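Local coordinates for VC0179-like protein (Escherichia coli, PDB 4XJ6), which probably catalyses the formation of cyclic GMP-AMP from GTP and ATP, as a bacterial homologue of cyclic GMP-AMP synthase, at residues N167-G179 with K182-M194. Residues are numbered along the deposited sequence; the frame is centred on the assembly and turned at random.
Sequences NDGWVFEEKNTCG and KIYREKTHIDVPM. With MG (magnesium ion), chain C; GH3 (3'-deoxy-guanosine-5'-triphosphate), chain E.
The antiparallel hairpin of strands 170-174 and 179-183, in the nucleotidyltransferase sheet, pairs V171 with K182 at one end and at the other sets G179 against V192 of strand 188-198. V171 and K182 form a hydrogen-bonded pair through V171 N to K182 O (2.8 Å) and K182 N to V171 O (2.7 Å). Y184 N extends the pairing to G169 O. In the adjoining non-hydrogen-bonded pair, I183 spreads over one indole face of W170; its CD1 stands 3.8 Å from the centroid of the six-membered ring, 15° off the normal, which defines a CH-pi contact, and N167 CB lies against the opposite face, toward its rim. On the other face of the sheet V171 CG2 meets Y184 CE2 at 3.5 Å, while a water joins E173 OE1 to K182 NZ, which also salt-bridges E127. Toward the active site, V192 N donates to G179 O at 2.8 Å, and the return bond from G179 N to V192 O is long and weak. A chi1 of 69° turns C178 SG toward D191, 3.6 Å from its CG. That carboxylate, salt-bridged through OD1 to R180, binds one magnesium ion together with D129 and D131, its OD2 lying 2.2 Å from the metal.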
loop_
_atom_site.group_PDB
_atom_site.type_symbol
_atom_site.label_atom_id
_atom_site.label_comp_id
_atom_site.label_asym_id
_atom_site.label_seq_id
_atom_site.Cartn_x
_atom_site.Cartn_y
_atom_site.Cartn_z
ATOM N N ASN A 167 -16.354 14.384 -8.710
ATOM C CA ASN A 167 -17.007 13.079 -8.651
ATOM C C ASN A 167 -17.621 12.788 -7.285
ATOM O O ASN A 167 -16.992 13.013 -6.251
ATOM C CB ASN A 167 -16.015 11.970 -9.015
ATOM C CG ASN A 167 -15.410 12.154 -10.394
ATOM O OD1 ASN A 167 -16.013 11.787 -11.402
ATOM N ND2 ASN A 167 -14.209 12.720 -10.444
ATOM N N ASP A 168 -18.855 12.293 -7.292
ATOM C CA ASP A 168 -19.517 11.852 -6.069
ATOM C C ASP A 168 -18.996 10.475 -5.675
ATOM O O ASP A 168 -18.822 9.607 -6.530
ATOM C CB ASP A 168 -21.038 11.811 -6.251
ATOM C CG ASP A 168 -21.626 13.169 -6.588
ATOM O OD1 ASP A 168 -21.986 13.911 -5.649
ATOM O OD2 ASP A 168 -21.735 13.490 -7.791
ATOM N N GLY A 169 -18.748 10.276 -4.384
ATOM C CA GLY A 169 -18.218 9.015 -3.896
ATOM C C GLY A 169 -16.702 9.022 -3.851
ATOM O O GLY A 169 -16.079 8.118 -3.290
ATOM N N TRP A 170 -16.109 10.048 -4.452
ATOM C CA TRP A 170 -14.662 10.219 -4.450
ATOM C C TRP A 170 -14.256 11.181 -3.338
ATOM O O TRP A 170 -14.581 12.369 -3.389
ATOM C CB TRP A 170 -14.175 10.729 -5.809
ATOM C CG TRP A 170 -14.354 9.743 -6.934
ATOM C CD1 TRP A 170 -15.508 9.109 -7.295
ATOM C CD2 TRP A 170 -13.349 9.299 -7.854
ATOM N NE1 TRP A 170 -15.283 8.291 -8.372
ATOM C CE2 TRP A 170 -13.966 8.390 -8.736
ATOM C CE3 TRP A 170 -11.989 9.577 -8.013
ATOM C CZ2 TRP A 170 -13.270 7.758 -9.763
ATOM C CZ3 TRP A 170 -11.299 8.949 -9.033
ATOM C CH2 TRP A 170 -11.941 8.048 -9.894
ATOM N N VAL A 171 -13.553 10.668 -2.331
ATOM C CA VAL A 171 -13.181 11.473 -1.170
ATOM C C VAL A 171 -11.673 11.484 -0.926
ATOM O O VAL A 171 -11.040 10.430 -0.837
ATOM C CB VAL A 171 -13.889 10.969 0.105
ATOM C CG1 VAL A 171 -13.347 11.682 1.337
ATOM C CG2 VAL A 171 -15.394 11.160 -0.010
ATOM N N PHE A 172 -11.109 12.681 -0.810
ATOM C CA PHE A 172 -9.682 12.842 -0.566
ATOM C C PHE A 172 -9.335 12.657 0.909
ATOM O O PHE A 172 -10.052 13.136 1.790
ATOM C CB PHE A 172 -9.217 14.218 -1.048
ATOM C CG PHE A 172 -7.796 14.542 -0.672
ATOM C CD1 PHE A 172 -6.737 13.949 -1.338
ATOM C CD2 PHE A 172 -7.521 15.443 0.343
ATOM C CE1 PHE A 172 -5.433 14.241 -0.997
ATOM C CE2 PHE A 172 -6.218 15.742 0.691
ATOM C CZ PHE A 172 -5.171 15.140 0.018
ATOM N N GLU A 173 -8.237 11.955 1.173
ATOM C CA GLU A 173 -7.736 11.778 2.533
ATOM C C GLU A 173 -6.218 11.927 2.558
ATOM O O GLU A 173 -5.519 11.341 1.732
ATOM C CB GLU A 173 -8.137 10.411 3.095
ATOM C CG GLU A 173 -7.688 10.183 4.531
ATOM C CD GLU A 173 -7.934 8.765 5.017
ATOM O OE1 GLU A 173 -8.423 7.937 4.222
ATOM O OE2 GLU A 173 -7.633 8.478 6.195
ATOM N N GLU A 174 -5.710 12.713 3.503
ATOM C CA GLU A 174 -4.269 12.895 3.629
ATOM C C GLU A 174 -3.684 11.907 4.627
ATOM O O GLU A 174 -4.112 11.846 5.778
ATOM C CB GLU A 174 -3.927 14.324 4.053
ATOM C CG GLU A 174 -2.428 14.588 4.122
ATOM C CD GLU A 174 -2.103 16.061 4.235
ATOM O OE1 GLU A 174 -2.934 16.814 4.786
ATOM O OE2 GLU A 174 -1.020 16.469 3.765
ATOM N N LYS A 175 -2.710 11.129 4.171
ATOM C CA LYS A 175 -1.997 10.207 5.041
ATOM C C LYS A 175 -0.623 10.789 5.344
ATOM O O LYS A 175 -0.293 11.879 4.879
ATOM C CB LYS A 175 -1.877 8.829 4.389
ATOM C CG LYS A 175 -3.194 8.276 3.864
ATOM C CD LYS A 175 -4.126 7.861 4.995
ATOM C CE LYS A 175 -3.569 6.670 5.761
ATOM N NZ LYS A 175 -4.536 6.142 6.763
ATOM N N ASN A 176 0.176 10.065 6.118
ATOM C CA ASN A 176 1.505 10.542 6.485
ATOM C C ASN A 176 2.498 10.457 5.330
ATOM O O ASN A 176 3.402 11.285 5.214
ATOM C CB ASN A 176 2.041 9.757 7.684
ATOM C CG ASN A 176 1.170 9.908 8.916
ATOM O OD1 ASN A 176 0.423 10.879 9.046
ATOM N ND2 ASN A 176 1.265 8.951 9.831
ATOM N N THR A 177 2.327 9.455 4.474
ATOM C CA THR A 177 3.298 9.193 3.421
ATOM C C THR A 177 2.707 9.320 2.024
ATOM O O THR A 177 3.397 9.076 1.035
ATOM C CB THR A 177 3.904 7.781 3.562
ATOM O OG1 THR A 177 2.879 6.804 3.345
ATOM C CG2 THR A 177 4.508 7.594 4.949
ATOM N N CYS A 178 1.436 9.699 1.940
ATOM C CA CYS A 178 0.773 9.804 0.645
ATOM C C CYS A 178 -0.550 10.552 0.703
ATOM O O CYS A 178 -1.098 10.787 1.778
ATOM C CB CYS A 178 0.523 8.410 0.063
ATOM S SG CYS A 178 -0.712 7.455 0.973
ATOM N N GLY A 179 -1.052 10.921 -0.469
ATOM C CA GLY A 179 -2.409 11.411 -0.604
ATOM C C GLY A 179 -3.273 10.251 -1.052
ATOM O O GLY A 179 -2.871 9.470 -1.916
ATOM N N LYS A 182 -10.412 8.065 -2.061
ATOM C CA LYS A 182 -11.292 6.944 -1.761
ATOM C C LYS A 182 -12.466 6.922 -2.724
ATOM O O LYS A 182 -13.179 7.913 -2.864
ATOM C CB LYS A 182 -11.794 7.023 -0.318
ATOM C CG LYS A 182 -10.693 7.006 0.728
ATOM C CD LYS A 182 -11.238 7.360 2.102
ATOM C CE LYS A 182 -12.217 6.310 2.600
ATOM N NZ LYS A 182 -11.543 5.008 2.867
ATOM N N ILE A 183 -12.662 5.790 -3.388
ATOM C CA ILE A 183 -13.758 5.644 -4.333
ATOM C C ILE A 183 -14.799 4.676 -3.773
ATOM O O ILE A 183 -14.698 3.464 -3.960
ATOM C CB ILE A 183 -13.257 5.145 -5.696
ATOM C CG1 ILE A 183 -12.009 5.926 -6.114
ATOM C CG2 ILE A 183 -14.351 5.268 -6.744
ATOM C CD1 ILE A 183 -11.352 5.405 -7.370
ATOM N N TYR A 184 -15.796 5.232 -3.086
ATOM C CA TYR A 184 -16.788 4.453 -2.339
ATOM C C TYR A 184 -17.536 3.429 -3.187
ATOM O O TYR A 184 -17.668 2.271 -2.793
ATOM C CB TYR A 184 -17.805 5.390 -1.675
ATOM C CG TYR A 184 -17.228 6.257 -0.581
ATOM C CD1 TYR A 184 -16.095 5.864 0.116
ATOM C CD2 TYR A 184 -17.817 7.467 -0.245
ATOM C CE1 TYR A 184 -15.562 6.653 1.117
ATOM C CE2 TYR A 184 -17.291 8.265 0.755
ATOM C CZ TYR A 184 -16.163 7.852 1.432
ATOM O OH TYR A 184 -15.638 8.641 2.428
ATOM N N ARG A 185 -18.032 3.865 -4.341
ATOM C CA ARG A 185 -18.833 3.005 -5.205
ATOM C C ARG A 185 -18.056 1.780 -5.687
ATOM O O ARG A 185 -18.648 0.759 -6.035
ATOM C CB ARG A 185 -19.353 3.801 -6.407
ATOM C CG ARG A 185 -20.294 4.940 -6.033
ATOM C CD ARG A 185 -20.578 5.862 -7.210
ATOM N NE ARG A 185 -21.308 7.058 -6.793
ATOM C CZ ARG A 185 -22.425 7.495 -7.366
ATOM N NH1 ARG A 185 -22.944 6.839 -8.394
ATOM N NH2 ARG A 185 -23.020 8.590 -6.915
ATOM N N GLU A 186 -16.732 1.878 -5.691
ATOM C CA GLU A 186 -15.900 0.785 -6.177
ATOM C C GLU A 186 -15.168 0.065 -5.044
ATOM O O GLU A 186 -14.373 -0.846 -5.291
ATOM C CB GLU A 186 -14.894 1.309 -7.206
ATOM C CG GLU A 186 -15.527 2.073 -8.371
ATOM C CD GLU A 186 -16.298 1.176 -9.325
ATOM O OE1 GLU A 186 -16.195 -0.062 -9.200
ATOM O OE2 GLU A 186 -17.006 1.711 -10.203
ATOM N N LYS A 187 -15.458 0.468 -3.807
ATOM C CA LYS A 187 -14.787 -0.072 -2.624
ATOM C C LYS A 187 -13.276 -0.105 -2.823
ATOM O O LYS A 187 -12.616 -1.094 -2.519
ATOM C CB LYS A 187 -15.317 -1.470 -2.296
ATOM C CG LYS A 187 -16.731 -1.473 -1.746
ATOM C CD LYS A 187 -17.207 -2.886 -1.468
ATOM C CE LYS A 187 -18.672 -2.900 -1.074
ATOM N NZ LYS A 187 -19.231 -4.279 -1.010
ATOM N N THR A 188 -12.749 0.993 -3.349
ATOM C CA THR A 188 -11.340 1.100 -3.687
ATOM C C THR A 188 -10.803 2.453 -3.254
ATOM O O THR A 188 -11.492 3.464 -3.373
ATOM C CB THR A 188 -11.112 0.921 -5.211
ATOM O OG1 THR A 188 -11.529 -0.390 -5.609
ATOM C CG2 THR A 188 -9.647 1.118 -5.580
ATOM N N HIS A 189 -9.585 2.471 -2.726
ATOM C CA HIS A 189 -8.877 3.731 -2.559
ATOM C C HIS A 189 -7.490 3.619 -3.181
ATOM O O HIS A 189 -6.911 2.532 -3.246
ATOM C CB HIS A 189 -8.794 4.140 -1.084
ATOM C CG HIS A 189 -8.007 3.195 -0.228
ATOM N ND1 HIS A 189 -8.584 2.449 0.776
ATOM C CD2 HIS A 189 -6.688 2.891 -0.215
ATOM C CE1 HIS A 189 -7.654 1.720 1.369
ATOM N NE2 HIS A 189 -6.496 1.969 0.785
ATOM N N ILE A 190 -6.976 4.744 -3.660
ATOM C CA ILE A 190 -5.685 4.762 -4.323
ATOM C C ILE A 190 -4.708 5.638 -3.553
ATOM O O ILE A 190 -4.927 6.839 -3.394
ATOM C CB ILE A 190 -5.798 5.277 -5.768
ATOM C CG1 ILE A 190 -6.781 4.414 -6.561
ATOM C CG2 ILE A 190 -4.431 5.303 -6.433
ATOM C CD1 ILE A 190 -6.942 4.834 -8.005
ATOM N N ASP A 191 -3.635 5.028 -3.064
ATOM C CA ASP A 191 -2.584 5.770 -2.381
ATOM C C ASP A 191 -1.566 6.310 -3.380
ATOM O O ASP A 191 -1.080 5.582 -4.247
ATOM C CB ASP A 191 -1.895 4.890 -1.339
ATOM C CG ASP A 191 -2.748 4.682 -0.102
ATOM O OD1 ASP A 191 -3.675 5.490 0.120
ATOM O OD2 ASP A 191 -2.493 3.720 0.655
ATOM N N VAL A 192 -1.245 7.592 -3.251
ATOM C CA VAL A 192 -0.307 8.238 -4.161
ATOM C C VAL A 192 0.898 8.802 -3.411
ATOM O O VAL A 192 0.940 9.990 -3.087
ATOM C CB VAL A 192 -0.978 9.376 -4.954
ATOM C CG1 VAL A 192 -0.057 9.863 -6.067
ATOM C CG2 VAL A 192 -2.317 8.912 -5.519
ATOM N N PRO A 193 1.881 7.942 -3.116
ATOM C CA PRO A 193 3.138 8.459 -2.575
ATOM C C PRO A 193 3.880 9.252 -3.647
ATOM O O PRO A 193 3.858 8.866 -4.816
ATOM C CB PRO A 193 3.897 7.194 -2.175
ATOM C CG PRO A 193 3.339 6.126 -3.056
ATOM C CD PRO A 193 1.890 6.474 -3.245
ATOM N N MET A 194 4.506 10.356 -3.259
ATOM C CA MET A 194 5.210 11.207 -4.212
ATOM C C MET A 194 6.717 11.016 -4.104
ATOM O O MET A 194 7.293 11.162 -3.027
ATOM C CB MET A 194 4.847 12.676 -3.986
ATOM C CG MET A 194 5.554 13.641 -4.924
ATOM S SD MET A 194 4.904 13.573 -6.600
ATOM C CE MET A 194 6.372 13.978 -7.540
HETATM MG MG MG C . -1.840 1.595 0.677
HETATM O O3A GH3 E . -1.258 4.143 5.897
HETATM P PA GH3 E . 0.255 4.688 5.870
HETATM O O1A GH3 E . 1.144 3.693 6.577
HETATM O O2A GH3 E . 0.377 6.067 6.477
HETATM O "O5'" GH3 E . 0.630 4.703 4.304
HETATM C "C5'" GH3 E . -0.095 3.912 3.389
HETATM C "C4'" GH3 E . 0.605 3.945 2.040
HETATM O "O4'" GH3 E . 1.781 4.720 2.140
HETATM C "C3'" GH3 E . 1.046 2.580 1.538
HETATM C "C2'" GH3 E . 2.323 2.882 0.767
HETATM O "O2'" GH3 E . 2.040 3.021 -0.607
HETATM C "C1'" GH3 E . 2.813 4.212 1.312
HETATM N N9 GH3 E . 3.963 3.971 2.196
HETATM C C8 GH3 E . 3.858 3.801 3.553
HETATM N N7 GH3 E . 5.094 3.614 4.055
HETATM C C5 GH3 E . 5.985 3.676 3.040
HETATM C C6 GH3 E . 7.366 3.552 3.023
HETATM O O6 GH3 E . 7.975 3.348 4.073
HETATM N N1 GH3 E . 8.046 3.656 1.830
HETATM C C2 GH3 E . 7.347 3.883 0.663
HETATM N N2 GH3 E . 8.017 3.983 -0.486
HETATM N N3 GH3 E . 5.968 4.005 0.689
HETATM C C4 GH3 E . 5.294 3.903 1.859
HETATM O O HOH W 1 -9.212 5.534 4.561
HETATM O O HOH W 2 4.315 11.065 -0.476
HETATM O O HOH W 3 -1.806 1.190 2.719
#